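Local coordinates for protein Cg10997-pa (PDB 2YV7) that might insert into membranes and form chloride ion channels whose activity depends on pH, and may play a role in ethanol sensitivity, at residues A[184-189]-A[210-215]; A[123-128]-A[175-180]. All blocks are in the same frame, centred on the assembly; numbering follows the deposited sequence.

Interaction 1 of 2, residues A[184-189]-A[210-215]; sequences HIRVAG and HMYQLD
Arg186 and Tyr212 reach each other from well-separated backbones: their CA atoms, the nearest pair between 184-189 and 210-215, lie 12.9 Å apart, so the two backbones never meet. Both belong to the all-helical C-terminal half of a glutathione S-transferase (GST) fold, Arg186 in helix 173-193 and Tyr212 in helix 202-212. The contact is a single side-chain bridge, and the 87 Å² buried between the segments comes almost wholly from these two residues. Arg186 and Tyr212 both leave their backbones toward the other segment, and the side chains approach from opposite directions. The Arg186 chain bends at chi3 (66°), which swings the guanidinium round to bring NH1 beside the phenol oxygen. CD of Arg186 also packs against that oxygen, at 3.5 Å from Tyr212 OH. The bond itself runs from NH1 of Arg186 to OH of Tyr212 over 2.9 Å. It is not straight: the N-H...O angle is 140°, and the oxygen sits 25° out of the guanidinium plane. NH1 reaches the ring at its rim, near the ring plane, so the arginine does not stack on this tyrosine. Tyr212 OH also hydrogen-bonds Gln183 just before the first segment, so two partners fix the phenol end. Arg186 has a further anchor in the C-terminal tail, where NH1 bonds the carbonyl oxygen of Tyr253 and the guanidinium makes a cation-pi contact with the Tyr253 ring. The arginine is buried, and these contacts give its charge polar and aromatic company while joining two helices to the tail. On the tyrosine side, Met211 CG lies 4.2 Å above the plane of the Tyr212 ring, offset toward its rim, while NH1 of Arg186 stands 3.3 Å from Tyr212 CE2 at the ring edge.

Interaction 2 of 2, residues A[123-128]-A[175-180]; sequences TLIENL and DCELMP
Ile125 turns CG1 between its backbone N and carbonyl carbon (chi1 66°), and Glu177 carries CG anti to its own N (chi1 -173°) on an extended chain; together these torsions bring the isoleucine tip against the carboxylate. CD1 of Ile125 lies 3.7 Å from OE2 of Glu177, a van der Waals contact between obliquely crossing side chains. The polar link is indirect: one water donates to Ile125 O at 2.9 Å and to Glu177 OE2 at 2.7 Å. It thus ties the carboxylate to a backbone carbonyl at the end of helix 119-125, where the chain makes a type II beta turn from Ile125 to Leu128. Were Glu177 replaced by alanine, the water would probably lose its carboxylate acceptor and a gap open beside the Ile125 methyl. Leu178 touches Leu128 and Ile125 through its CD1 methyl. Leu178 CD1 lies 3.4 Å from Leu128 CD2, tighter than usual van der Waals contact, and 4.4 Å from Ile125 CG2. The contact buries 210 Å², largely from Ile125 and Leu178, in the helical C-terminal half of the GST fold. Helix 141-161 extends this apolar layer, with Ile154 against Leu178 and Leu147 against Leu128, while Tyr207 of helix 202-212 also touches Leu178. Cys176 of helix 173-193 packs on helix 41-55, which links strands 22-28 and 60-66 of the thioredoxin-like N-terminal domain.

How the interactions relate
Helix 173-193 is common to both interactions: its earlier part serves interaction 2, its later part interaction 1. Their centres are 13 Å apart, each about 9 Å from the centre of the chain. Both segments of interaction 2 precede those of interaction 1 in the sequence. Packing joins them directly, as Met211 SD lies 3.7 Å from Met179 CB, and Ile185 CD1 lies 4.2 Å from Leu128 CD2. One helix therefore meets the turn after helix 119-125 through mainly apolar contacts and the end of helix 202-212 through a polar bridge. Both contacts lie within the helical half, whereas membrane insertion is thought to involve the N-terminal domain.

Interaction 1 of 2, residues A[184-189]-A[210-215]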
ATOM      1  N   HIS A 184      -7.544   0.635   2.458  1.00 17.91           N
ATOM      2  CA  HIS A 184      -8.671   0.918   1.565  1.00 22.54           C
ATOM      3  C   HIS A 184      -9.912   0.183   2.073  1.00 19.93           C
ATOM      4  O   HIS A 184     -10.997   0.690   2.034  1.00 21.80           O
ATOM      5  CB  HIS A 184      -8.338   0.418   0.158  1.00 22.82           C
ATOM      6  CG  HIS A 184      -7.458   1.338  -0.636  1.00 23.26           C
ATOM      7  ND1 HIS A 184      -6.264   1.854  -0.144  1.00 24.28           N
ATOM      8  CD2 HIS A 184      -7.528   1.726  -1.931  1.00 20.85           C
ATOM      9  CE1 HIS A 184      -5.712   2.628  -1.081  1.00 21.89           C
ATOM     10  NE2 HIS A 184      -6.415   2.500  -2.185  1.00 24.14           N
ATOM     11  N   ILE A 185      -9.726  -1.048   2.564  1.00 17.23           N
ATOM     12  CA  ILE A 185     -10.853  -1.806   3.173  1.00 17.63           C
ATOM     13  C   ILE A 185     -11.490  -1.013   4.305  1.00 20.18           C
ATOM     14  O   ILE A 185     -12.713  -0.840   4.251  1.00 22.38           O
ATOM     15  CB  ILE A 185     -10.402  -3.189   3.656  1.00 22.04           C
ATOM     16  CG1 ILE A 185     -10.152  -4.120   2.445  1.00 21.91           C
ATOM     17  CG2 ILE A 185     -11.505  -3.864   4.494  1.00 24.99           C
ATOM     18  CD1 ILE A 185      -9.407  -5.445   2.899  1.00 23.02           C
ATOM     19  N   ARG A 186     -10.700  -0.514   5.243  1.00 20.42           N
ATOM     20  CA  ARG A 186     -11.217   0.254   6.373  1.00 25.08           C
ATOM     21  C   ARG A 186     -11.899   1.499   5.859  1.00 24.01           C
ATOM     22  O   ARG A 186     -13.071   1.748   6.178  1.00 24.23           O
ATOM     23  CB  ARG A 186     -10.121   0.665   7.360  1.00 22.78           C
ATOM     24  CG  ARG A 186      -9.498  -0.463   8.143  1.00 24.86           C
ATOM     25  CD  ARG A 186      -8.759   0.091   9.337  1.00 29.09           C
ATOM     26  NE  ARG A 186      -9.667   0.717  10.327  1.00 28.65           N
ATOM     27  CZ  ARG A 186      -9.227   1.365  11.407  1.00 26.98           C
ATOM     28  NH1 ARG A 186      -7.906   1.561  11.657  1.00 24.24           N
ATOM     29  NH2 ARG A 186     -10.137   1.842  12.239  1.00 28.31           N
ATOM     30  N   VAL A 187     -11.191   2.294   5.059  1.00 23.34           N
ATOM     31  CA  VAL A 187     -11.730   3.638   4.704  1.00 22.71           C
ATOM     32  C   VAL A 187     -12.899   3.576   3.728  1.00 21.99           C
ATOM     33  O   VAL A 187     -13.969   4.164   3.976  1.00 22.83           O
ATOM     34  CB  VAL A 187     -10.558   4.535   4.186  1.00 20.72           C
ATOM     35  CG1 VAL A 187     -11.080   5.847   3.658  1.00 24.32           C
ATOM     36  CG2 VAL A 187      -9.516   4.747   5.341  1.00 23.94           C
ATOM     37  N   ALA A 188     -12.706   2.855   2.618  1.00 20.31           N
ATOM     38  CA  ALA A 188     -13.715   2.822   1.585  1.00 19.65           C
ATOM     39  C   ALA A 188     -14.843   1.879   2.021  1.00 22.67           C
ATOM     40  O   ALA A 188     -15.983   2.139   1.750  1.00 23.94           O
ATOM     41  CB  ALA A 188     -13.166   2.339   0.276  1.00 22.12           C
ATOM     42  N   GLY A 189     -14.488   0.747   2.624  1.00 21.92           N
ATOM     43  CA  GLY A 189     -15.475  -0.179   3.209  1.00 19.84           C
ATOM     44  C   GLY A 189     -16.516   0.549   4.071  1.00 22.01           C
ATOM     45  O   GLY A 189     -17.730   0.379   3.870  1.00 23.87           O
ATOM     46  N   HIS A 210       0.261  -1.912  14.674  1.00 25.94           N
ATOM     47  CA  HIS A 210       1.661  -1.758  14.267  1.00 27.55           C
ATOM     48  C   HIS A 210       1.873  -1.064  12.960  1.00 30.42           C
ATOM     49  O   HIS A 210       2.869  -0.402  12.788  1.00 29.27           O
ATOM     50  CB  HIS A 210       2.376  -3.081  14.281  1.00 30.76           C
ATOM     51  CG  HIS A 210       2.454  -3.682  15.649  1.00 35.83           C
ATOM     52  ND1 HIS A 210       2.880  -2.962  16.747  1.00 38.67           N
ATOM     53  CD2 HIS A 210       2.089  -4.904  16.114  1.00 34.58           C
ATOM     54  CE1 HIS A 210       2.810  -3.730  17.827  1.00 37.93           C
ATOM     55  NE2 HIS A 210       2.344  -4.918  17.467  1.00 37.57           N
ATOM     56  N   MET A 211       0.964  -1.272  11.998  1.00 24.69           N
ATOM     57  CA  MET A 211       1.033  -0.570  10.719  1.00 23.24           C
ATOM     58  C   MET A 211       0.977   0.920  10.845  1.00 24.94           C
ATOM     59  O   MET A 211       1.683   1.647  10.117  1.00 27.58           O
ATOM     60  CB  MET A 211      -0.108  -1.098   9.814  1.00 23.57           C
ATOM     61  CG  MET A 211      -0.799  -0.177   8.987  1.00 32.28           C
ATOM     62  SD  MET A 211      -2.011  -1.253   8.098  1.00 25.79           S
ATOM     63  CE  MET A 211      -3.446  -0.283   8.425  1.00 32.51           C
ATOM     64  N   TYR A 212       0.200   1.396  11.811  1.00 23.79           N
ATOM     65  CA  TYR A 212       0.095   2.820  12.003  1.00 28.05           C
ATOM     66  C   TYR A 212       1.299   3.415  12.723  1.00 33.28           C
ATOM     67  O   TYR A 212       1.438   4.638  12.710  1.00 38.36           O
ATOM     68  CB  TYR A 212      -1.181   3.132  12.747  1.00 26.67           C
ATOM     69  CG  TYR A 212      -2.436   2.797  11.928  1.00 23.79           C
ATOM     70  CD1 TYR A 212      -2.611   3.287  10.571  1.00 21.29           C
ATOM     71  CD2 TYR A 212      -3.462   2.006  12.493  1.00 25.05           C
ATOM     72  CE1 TYR A 212      -3.712   2.963   9.821  1.00 24.66           C
ATOM     73  CE2 TYR A 212      -4.602   1.697  11.743  1.00 23.21           C
ATOM     74  CZ  TYR A 212      -4.735   2.202  10.436  1.00 24.15           C
ATOM     75  OH  TYR A 212      -5.824   1.888   9.728  1.00 23.85           O
ATOM     76  N   GLN A 213       2.109   2.569  13.378  1.00 30.25           N
ATOM     77  CA  GLN A 213       3.373   2.990  14.036  1.00 30.95           C
ATOM     78  C   GLN A 213       4.543   2.965  13.057  1.00 37.77           C
ATOM     79  O   GLN A 213       5.658   3.376  13.417  1.00 34.55           O
ATOM     80  CB  GLN A 213       3.708   2.104  15.239  1.00 34.43           C
ATOM     81  CG  GLN A 213       2.754   2.244  16.396  1.00 38.07           C
ATOM     82  CD  GLN A 213       3.067   1.290  17.563  1.00 43.54           C
ATOM     83  OE1 GLN A 213       3.852   0.327  17.432  1.00 44.75           O
ATOM     84  NE2 GLN A 213       2.424   1.537  18.701  1.00 43.12           N
ATOM     85  N   LEU A 214       4.303   2.509  11.822  1.00 32.48           N
ATOM     86  CA  LEU A 214       5.396   2.307  10.880  1.00 34.52           C
ATOM     87  C   LEU A 214       5.609   3.529   9.991  1.00 33.97           C
ATOM     88  O   LEU A 214       4.697   3.920   9.244  1.00 33.22           O
ATOM     89  CB  LEU A 214       5.087   1.061  10.009  1.00 36.20           C
ATOM     90  CG  LEU A 214       6.212   0.550   9.136  1.00 39.57           C
ATOM     91  CD1 LEU A 214       7.278  -0.156   9.945  1.00 39.14           C
ATOM     92  CD2 LEU A 214       5.631  -0.387   8.050  1.00 35.52           C
ATOM     93  N   ASP A 215       6.819   4.094  10.003  1.00 36.45           N
ATOM     94  CA  ASP A 215       7.060   5.272   9.174  1.00 29.96           C
ATOM     95  C   ASP A 215       6.786   5.023   7.693  1.00 24.51           C
ATOM     96  O   ASP A 215       6.244   5.888   7.023  1.00 28.53           O
ATOM     97  CB  ASP A 215       8.469   5.821   9.368  1.00 39.63           C
ATOM     98  CG  ASP A 215       8.660   6.485  10.729  1.00 42.09           C
ATOM     99  OD1 ASP A 215       7.644   6.933  11.350  1.00 41.73           O
ATOM    100  OD2 ASP A 215       9.821   6.510  11.192  1.00 44.66           O
TER

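Interaction 2 of 2, residues A[123-128]-A[175-180]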
ATOM      1  N   THR A 123       0.035 -16.944  -1.158  1.00 28.25           N
ATOM      2  CA  THR A 123      -1.279 -17.518  -1.476  1.00 24.64           C
ATOM      3  C   THR A 123      -2.328 -16.949  -0.514  1.00 23.24           C
ATOM      4  O   THR A 123      -3.497 -16.711  -0.879  1.00 25.46           O
ATOM      5  CB  THR A 123      -1.237 -19.031  -1.264  1.00 32.77           C
ATOM      6  OG1 THR A 123      -0.353 -19.631  -2.226  1.00 29.74           O
ATOM      7  CG2 THR A 123      -2.673 -19.598  -1.472  1.00 28.48           C
ATOM      8  N   LEU A 124      -1.902 -16.768   0.737  1.00 22.21           N
ATOM      9  CA  LEU A 124      -2.756 -16.200   1.784  1.00 25.04           C
ATOM     10  C   LEU A 124      -3.402 -14.878   1.365  1.00 27.31           C
ATOM     11  O   LEU A 124      -4.562 -14.640   1.628  1.00 26.94           O
ATOM     12  CB  LEU A 124      -1.986 -16.018   3.093  1.00 31.22           C
ATOM     13  CG  LEU A 124      -2.701 -15.344   4.279  1.00 29.27           C
ATOM     14  CD1 LEU A 124      -3.665 -16.374   4.859  1.00 37.02           C
ATOM     15  CD2 LEU A 124      -1.638 -14.951   5.313  1.00 31.43           C
ATOM     16  N   ILE A 125      -2.607 -13.962   0.804  1.00 25.20           N
ATOM     17  CA  ILE A 125      -3.144 -12.634   0.529  1.00 24.40           C
ATOM     18  C   ILE A 125      -3.657 -12.429  -0.905  1.00 24.32           C
ATOM     19  O   ILE A 125      -4.246 -11.408  -1.222  1.00 25.18           O
ATOM     20  CB  ILE A 125      -2.131 -11.555   0.902  1.00 22.99           C
ATOM     21  CG1 ILE A 125      -0.868 -11.616  -0.003  1.00 24.35           C
ATOM     22  CG2 ILE A 125      -1.708 -11.721   2.399  1.00 25.95           C
ATOM     23  CD1 ILE A 125       0.163 -10.406   0.242  1.00 28.52           C
ATOM     24  N   GLU A 126      -3.416 -13.397  -1.782  1.00 24.92           N
ATOM     25  CA  GLU A 126      -3.822 -13.270  -3.174  1.00 25.37           C
ATOM     26  C   GLU A 126      -5.313 -12.973  -3.327  1.00 27.57           C
ATOM     27  O   GLU A 126      -6.150 -13.560  -2.603  1.00 25.39           O
ATOM     28  CB  GLU A 126      -3.456 -14.555  -3.933  1.00 33.78           C
ATOM     29  CG  GLU A 126      -3.611 -14.437  -5.420  1.00 39.55           C
ATOM     30  CD  GLU A 126      -3.057 -15.665  -6.122  1.00 41.75           C
ATOM     31  OE1 GLU A 126      -3.216 -16.785  -5.542  1.00 40.96           O
ATOM     32  OE2 GLU A 126      -2.440 -15.480  -7.219  1.00 46.26           O
ATOM     33  N   ASN A 127      -5.636 -12.063  -4.256  1.00 24.23           N
ATOM     34  CA  ASN A 127      -7.026 -11.758  -4.642  1.00 26.00           C
ATOM     35  C   ASN A 127      -7.838 -11.036  -3.557  1.00 28.03           C
ATOM     36  O   ASN A 127      -9.054 -10.913  -3.642  1.00 27.30           O
ATOM     37  CB  ASN A 127      -7.781 -13.063  -5.029  1.00 29.82           C
ATOM     38  CG  ASN A 127      -7.307 -13.672  -6.371  1.00 32.78           C
ATOM     39  OD1 ASN A 127      -7.256 -14.914  -6.522  1.00 35.64           O
ATOM     40  ND2 ASN A 127      -6.974 -12.826  -7.331  1.00 30.49           N
ATOM     41  N   LEU A 128      -7.172 -10.499  -2.551  1.00 25.49           N
ATOM     42  CA  LEU A 128      -7.879  -9.777  -1.503  1.00 26.29           C
ATOM     43  C   LEU A 128      -8.559  -8.531  -2.053  1.00 27.17           C
ATOM     44  O   LEU A 128      -9.760  -8.250  -1.821  1.00 26.56           O
ATOM     45  CB  LEU A 128      -6.903  -9.432  -0.361  1.00 23.94           C
ATOM     46  CG  LEU A 128      -7.463  -8.560   0.762  1.00 24.60           C
ATOM     47  CD1 LEU A 128      -8.587  -9.373   1.450  1.00 23.19           C
ATOM     48  CD2 LEU A 128      -6.367  -8.169   1.769  1.00 23.88           C
ATOM     49  N   ASP A 175       3.952  -7.525   3.368  1.00 21.54           N
ATOM     50  CA  ASP A 175       3.373  -6.500   4.246  1.00 22.70           C
ATOM     51  C   ASP A 175       3.064  -5.213   3.461  1.00 23.62           C
ATOM     52  O   ASP A 175       1.985  -4.598   3.601  1.00 23.88           O
ATOM     53  CB  ASP A 175       4.300  -6.239   5.410  1.00 25.07           C
ATOM     54  CG  ASP A 175       4.476  -7.465   6.241  1.00 26.64           C
ATOM     55  OD1 ASP A 175       3.429  -7.955   6.806  1.00 23.90           O
ATOM     56  OD2 ASP A 175       5.612  -7.957   6.224  1.00 24.44           O
ATOM     57  N   CYS A 176       3.998  -4.807   2.597  1.00 23.20           N
ATOM     58  CA  CYS A 176       3.785  -3.600   1.811  1.00 21.91           C
ATOM     59  C   CYS A 176       2.666  -3.783   0.777  1.00 20.69           C
ATOM     60  O   CYS A 176       2.037  -2.799   0.305  1.00 22.15           O
ATOM     61  CB  CYS A 176       5.124  -3.200   1.116  1.00 24.63           C
ATOM     62  SG  CYS A 176       6.435  -2.984   2.318  1.00 26.32           S
ATOM     63  N   GLU A 177       2.330  -5.041   0.411  1.00 20.06           N
ATOM     64  CA  GLU A 177       1.154  -5.276  -0.439  1.00 21.99           C
ATOM     65  C   GLU A 177      -0.133  -5.294   0.463  1.00 19.89           C
ATOM     66  O   GLU A 177      -1.176  -4.800   0.037  1.00 21.42           O
ATOM     67  CB  GLU A 177       1.244  -6.657  -1.117  1.00 21.02           C
ATOM     68  CG  GLU A 177       0.155  -6.916  -2.155  1.00 25.42           C
ATOM     69  CD  GLU A 177       0.294  -8.274  -2.841  1.00 29.72           C
ATOM     70  OE1 GLU A 177       1.456  -8.687  -3.196  1.00 28.17           O
ATOM     71  OE2 GLU A 177      -0.759  -8.911  -3.029  1.00 26.37           O
ATOM     72  N   LEU A 178      -0.062  -5.936   1.656  1.00 19.99           N
ATOM     73  CA  LEU A 178      -1.258  -6.129   2.478  1.00 20.40           C
ATOM     74  C   LEU A 178      -1.742  -4.827   3.116  1.00 20.09           C
ATOM     75  O   LEU A 178      -2.937  -4.530   3.129  1.00 22.49           O
ATOM     76  CB  LEU A 178      -0.998  -7.181   3.546  1.00 18.64           C
ATOM     77  CG  LEU A 178      -2.301  -7.445   4.403  1.00 19.70           C
ATOM     78  CD1 LEU A 178      -3.522  -7.931   3.600  1.00 23.28           C
ATOM     79  CD2 LEU A 178      -1.861  -8.494   5.525  1.00 20.88           C
ATOM     80  N   MET A 179      -0.796  -4.071   3.680  1.00 20.73           N
ATOM     81  CA  MET A 179      -1.179  -2.917   4.530  1.00 19.88           C
ATOM     82  C   MET A 179      -1.976  -1.877   3.750  1.00 21.22           C
ATOM     83  O   MET A 179      -3.040  -1.422   4.251  1.00 21.53           O
ATOM     84  CB  MET A 179       0.067  -2.364   5.244  1.00 23.21           C
ATOM     85  CG  MET A 179       0.632  -3.351   6.265  1.00 24.13           C
ATOM     86  SD  MET A 179       2.171  -2.684   6.992  1.00 24.59           S
ATOM     87  CE  MET A 179       2.383  -3.809   8.319  1.00 27.22           C
ATOM     88  N   PRO A 180      -1.524  -1.487   2.550  1.00 22.05           N
ATOM     89  CA  PRO A 180      -2.338  -0.534   1.761  1.00 24.07           C
ATOM     90  C   PRO A 180      -3.768  -1.073   1.467  1.00 24.15           C
ATOM     91  O   PRO A 180      -4.763  -0.350   1.639  1.00 19.81           O
ATOM     92  CB  PRO A 180      -1.511  -0.319   0.481  1.00 25.48           C
ATOM     93  CG  PRO A 180      -0.086  -0.620   0.874  1.00 19.59           C
ATOM     94  CD  PRO A 180      -0.231  -1.784   1.853  1.00 20.77           C
TER
HETATM   95  O   HOH W   1      -3.146  -8.834  -1.824  1.00 27.33           O